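Local coordinates for Cag pathogenicity island protein (Cag10) (Helicobacter pylori 26695, PDB 6IQT), which probably serves as a VirB8-like inner-membrane component of the Cag type IV secretion system, this chain holding its VirB8 domain, at residues S40-Y45 with M70-E75. Residues are numbered along the deposited sequence; the frame is centred on the assembly and turned at random.
Sequences SLLFGY and MRMFNE
Segments 40-45 and 70-75, on the last turn of helix 30-43 and the middle of helix 66-80, have their nearest CA atoms at L42 and F73, 6.4 Å apart; the side-chain contact is made by L42, F43 and M72 and is apolar. Selenomethionine M72 carries it from the 70-75 side. Its CB points toward the other helix, and its chain runs extended through chi2 before bending at chi3 (56°), which carries the methyl round to the end of helix 30-43. With CG anti to the backbone N (chi1 -179°), the L42 side chain brings its end closer to helix 66-80 than its CB direction alone would, and both methyls reach M72. CD1 of L42 lies 3.8 Å from M72 CB. Its CD2 packs against the far end, 3.7 Å from M72 CE. The same terminal methyl also reaches the F43 ring, approaching it obliquely, with M72 CE 3.8 Å from F43 CE1. The contact lies in the NTF2-like fold of VirB8 domains, in which helices pack on a curved antiparallel sheet: L42 and F43 touch I159, and F43 and M72 touch I161, both of strand 154-163. L42 CG stands 4.3 Å above one face of the F43 ring, offset toward its rim. G44 then leaves helical geometry, and the chain turns into Y45, whose OH hydrogen-bonds V81 O just beyond helix 66-80. R71, on the same helix as M72, hydrogen-bonds through NH2 to T119 O and E121 O of the second subunit.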
ATOM      1  N   SER A  40      -5.880  -7.345  11.867  1.00 22.62           N
ATOM      2  CA  SER A  40      -6.942  -7.033  12.817  1.00 24.86           C
ATOM      3  C   SER A  40      -6.571  -5.846  13.711  1.00 28.81           C
ATOM      4  O   SER A  40      -7.384  -4.939  13.919  1.00 27.17           O
ATOM      5  CB  SER A  40      -7.241  -8.275  13.659  1.00 27.35           C
ATOM      6  OG  SER A  40      -8.278  -8.002  14.573  1.00 44.12           O
ATOM      7  N   LEU A  41      -5.334  -5.820  14.229  1.00 23.26           N
ATOM      8  CA  LEU A  41      -4.919  -4.733  15.111  1.00 26.60           C
ATOM      9  C   LEU A  41      -4.800  -3.407  14.360  1.00 33.44           C
ATOM     10  O   LEU A  41      -5.176  -2.354  14.887  1.00 29.86           O
ATOM     11  CB  LEU A  41      -3.584  -5.079  15.777  1.00 24.58           C
ATOM     12  CG  LEU A  41      -3.578  -6.218  16.808  1.00 23.82           C
ATOM     13  CD1 LEU A  41      -2.131  -6.616  17.035  1.00 24.52           C
ATOM     14  CD2 LEU A  41      -4.240  -5.777  18.109  1.00 27.20           C
ATOM     15  N   LEU A  42      -4.264  -3.437  13.137  1.00 27.02           N
ATOM     16  CA  LEU A  42      -3.965  -2.217  12.400  1.00 30.42           C
ATOM     17  C   LEU A  42      -5.206  -1.609  11.748  1.00 31.74           C
ATOM     18  O   LEU A  42      -5.415  -0.389  11.820  1.00 27.80           O
ATOM     19  CB  LEU A  42      -2.901  -2.501  11.341  1.00 28.06           C
ATOM     20  CG  LEU A  42      -2.472  -1.301  10.503  1.00 27.22           C
ATOM     21  CD1 LEU A  42      -1.844  -0.198  11.368  1.00 29.74           C
ATOM     22  CD2 LEU A  42      -1.525  -1.732   9.415  1.00 25.30           C
ATOM     23  N   PHE A  43      -6.028  -2.434  11.090  1.00 25.89           N
ATOM     24  CA  PHE A  43      -7.169  -1.934  10.335  1.00 24.08           C
ATOM     25  C   PHE A  43      -8.476  -1.970  11.120  1.00 30.90           C
ATOM     26  O   PHE A  43      -9.438  -1.300  10.729  1.00 34.14           O
ATOM     27  CB  PHE A  43      -7.342  -2.735   9.034  1.00 25.60           C
ATOM     28  CG  PHE A  43      -6.233  -2.529   8.047  1.00 25.18           C
ATOM     29  CD1 PHE A  43      -6.189  -1.391   7.262  1.00 30.48           C
ATOM     30  CD2 PHE A  43      -5.220  -3.463   7.921  1.00 23.51           C
ATOM     31  CE1 PHE A  43      -5.159  -1.194   6.362  1.00 33.46           C
ATOM     32  CE2 PHE A  43      -4.185  -3.271   7.012  1.00 28.40           C
ATOM     33  CZ  PHE A  43      -4.154  -2.137   6.239  1.00 28.15           C
ATOM     34  N   GLY A  44      -8.534  -2.735  12.211  1.00 26.72           N
ATOM     35  CA  GLY A  44      -9.726  -2.804  13.025  1.00 31.91           C
ATOM     36  C   GLY A  44      -9.744  -1.711  14.072  1.00 26.70           C
ATOM     37  O   GLY A  44      -8.766  -0.983  14.233  1.00 28.20           O
ATOM     38  N   TYR A  45     -10.870  -1.616  14.783  1.00 30.78           N
ATOM     39  CA  TYR A  45     -11.081  -0.497  15.697  1.00 28.10           C
ATOM     40  C   TYR A  45     -12.219  -0.799  16.656  1.00 35.06           C
ATOM     41  O   TYR A  45     -13.287  -1.246  16.235  1.00 33.16           O
ATOM     42  CB  TYR A  45     -11.392   0.799  14.928  1.00 32.57           C
ATOM     43  CG  TYR A  45     -11.593   1.999  15.834  1.00 28.40           C
ATOM     44  CD1 TYR A  45     -10.509   2.743  16.266  1.00 30.24           C
ATOM     45  CD2 TYR A  45     -12.863   2.364  16.276  1.00 31.95           C
ATOM     46  CE1 TYR A  45     -10.677   3.833  17.101  1.00 32.28           C
ATOM     47  CE2 TYR A  45     -13.046   3.457  17.128  1.00 33.09           C
ATOM     48  CZ  TYR A  45     -11.941   4.191  17.522  1.00 38.20           C
ATOM     49  OH  TYR A  45     -12.081   5.290  18.346  1.00 38.39           O
HETATM   50  N   MSE A  70       1.644   3.841  13.869  1.00 25.18           N
HETATM   51  CA  MSE A  70       0.976   4.789  14.763  1.00 28.49           C
HETATM   52  C   MSE A  70       0.155   5.838  13.980  1.00 23.41           C
HETATM   53  O   MSE A  70      -0.941   6.223  14.406  1.00 30.60           O
HETATM   54  CB  MSE A  70       2.005   5.483  15.671  1.00 31.26           C
HETATM   55  CG  MSE A  70       1.356   6.315  16.766  1.00 44.30           C
HETATM   56 SE   MSE A  70       0.318   5.180  17.979  0.31 42.02          SE
HETATM   57  CE  MSE A  70       0.916   5.866  19.666  1.00 52.62           C
ATOM     58  N   ARG A  71       0.666   6.280  12.827  1.00 28.06           N
ATOM     59  CA  ARG A  71      -0.103   7.221  12.009  1.00 32.77           C
ATOM     60  C   ARG A  71      -1.406   6.597  11.525  1.00 31.86           C
ATOM     61  O   ARG A  71      -2.449   7.265  11.475  1.00 26.74           O
ATOM     62  CB  ARG A  71       0.726   7.706  10.822  1.00 34.13           C
ATOM     63  CG  ARG A  71       1.840   8.659  11.198  1.00 42.69           C
ATOM     64  CD  ARG A  71       2.597   9.141   9.955  1.00 42.51           C
ATOM     65  NE  ARG A  71       3.560  10.185  10.288  1.00 43.36           N
ATOM     66  CZ  ARG A  71       3.276  11.483  10.316  1.00 35.47           C
ATOM     67  NH1 ARG A  71       2.059  11.906  10.010  1.00 35.34           N
ATOM     68  NH2 ARG A  71       4.217  12.366  10.645  1.00 34.35           N
HETATM   69  N   MSE A  72      -1.380   5.312  11.177  1.00 24.39           N
HETATM   70  CA  MSE A  72      -2.598   4.661  10.719  1.00 25.49           C
HETATM   71  C   MSE A  72      -3.573   4.418  11.858  1.00 29.11           C
HETATM   72  O   MSE A  72      -4.792   4.530  11.690  1.00 30.74           O
HETATM   73  CB  MSE A  72      -2.251   3.344  10.022  1.00 30.77           C
HETATM   74  CG  MSE A  72      -1.317   3.550   8.855  1.00 34.74           C
HETATM   75 SE   MSE A  72      -0.860   1.884   8.009  0.39 32.88          SE
HETATM   76  CE  MSE A  72      -2.659   1.298   7.643  1.00 33.59           C
ATOM     77  N   PHE A  73      -3.018   4.056  13.013  1.00 27.81           N
ATOM     78  CA  PHE A  73      -3.820   3.928  14.224  1.00 30.46           C
ATOM     79  C   PHE A  73      -4.539   5.239  14.535  1.00 30.57           C
ATOM     80  O   PHE A  73      -5.753   5.257  14.777  1.00 29.58           O
ATOM     81  CB  PHE A  73      -2.895   3.493  15.369  1.00 32.19           C
ATOM     82  CG  PHE A  73      -3.555   3.403  16.726  1.00 34.93           C
ATOM     83  CD1 PHE A  73      -4.273   2.276  17.093  1.00 35.87           C
ATOM     84  CD2 PHE A  73      -3.390   4.417  17.659  1.00 40.74           C
ATOM     85  CE1 PHE A  73      -4.855   2.173  18.349  1.00 36.29           C
ATOM     86  CE2 PHE A  73      -3.968   4.321  18.919  1.00 43.61           C
ATOM     87  CZ  PHE A  73      -4.705   3.195  19.264  1.00 36.41           C
ATOM     88  N   ASN A  74      -3.800   6.357  14.504  1.00 27.20           N
ATOM     89  CA  ASN A  74      -4.395   7.656  14.833  1.00 33.10           C
ATOM     90  C   ASN A  74      -5.452   8.075  13.819  1.00 34.25           C
ATOM     91  O   ASN A  74      -6.429   8.743  14.186  1.00 34.91           O
ATOM     92  CB  ASN A  74      -3.311   8.734  14.928  1.00 25.89           C
ATOM     93  CG  ASN A  74      -2.475   8.615  16.196  1.00 36.02           C
ATOM     94  OD1 ASN A  74      -2.931   8.081  17.210  1.00 36.45           O
ATOM     95  ND2 ASN A  74      -1.245   9.096  16.139  1.00 38.93           N
ATOM     96  N   GLU A  75      -5.280   7.705  12.544  1.00 29.79           N
ATOM     97  CA  GLU A  75      -6.298   8.018  11.545  1.00 30.79           C
ATOM     98  C   GLU A  75      -7.614   7.290  11.835  1.00 34.78           C
ATOM     99  O   GLU A  75      -8.700   7.866  11.669  1.00 32.61           O
ATOM    100  CB  GLU A  75      -5.765   7.683  10.149  1.00 43.31           C
ATOM    101  CG  GLU A  75      -6.466   8.411   8.989  1.00 57.43           C
ATOM    102  CD  GLU A  75      -6.882   9.845   9.322  1.00 63.95           C
ATOM    103  OE1 GLU A  75      -8.054  10.196   9.057  1.00 63.55           O
ATOM    104  OE2 GLU A  75      -6.045  10.625   9.835  1.00 65.50           O
TER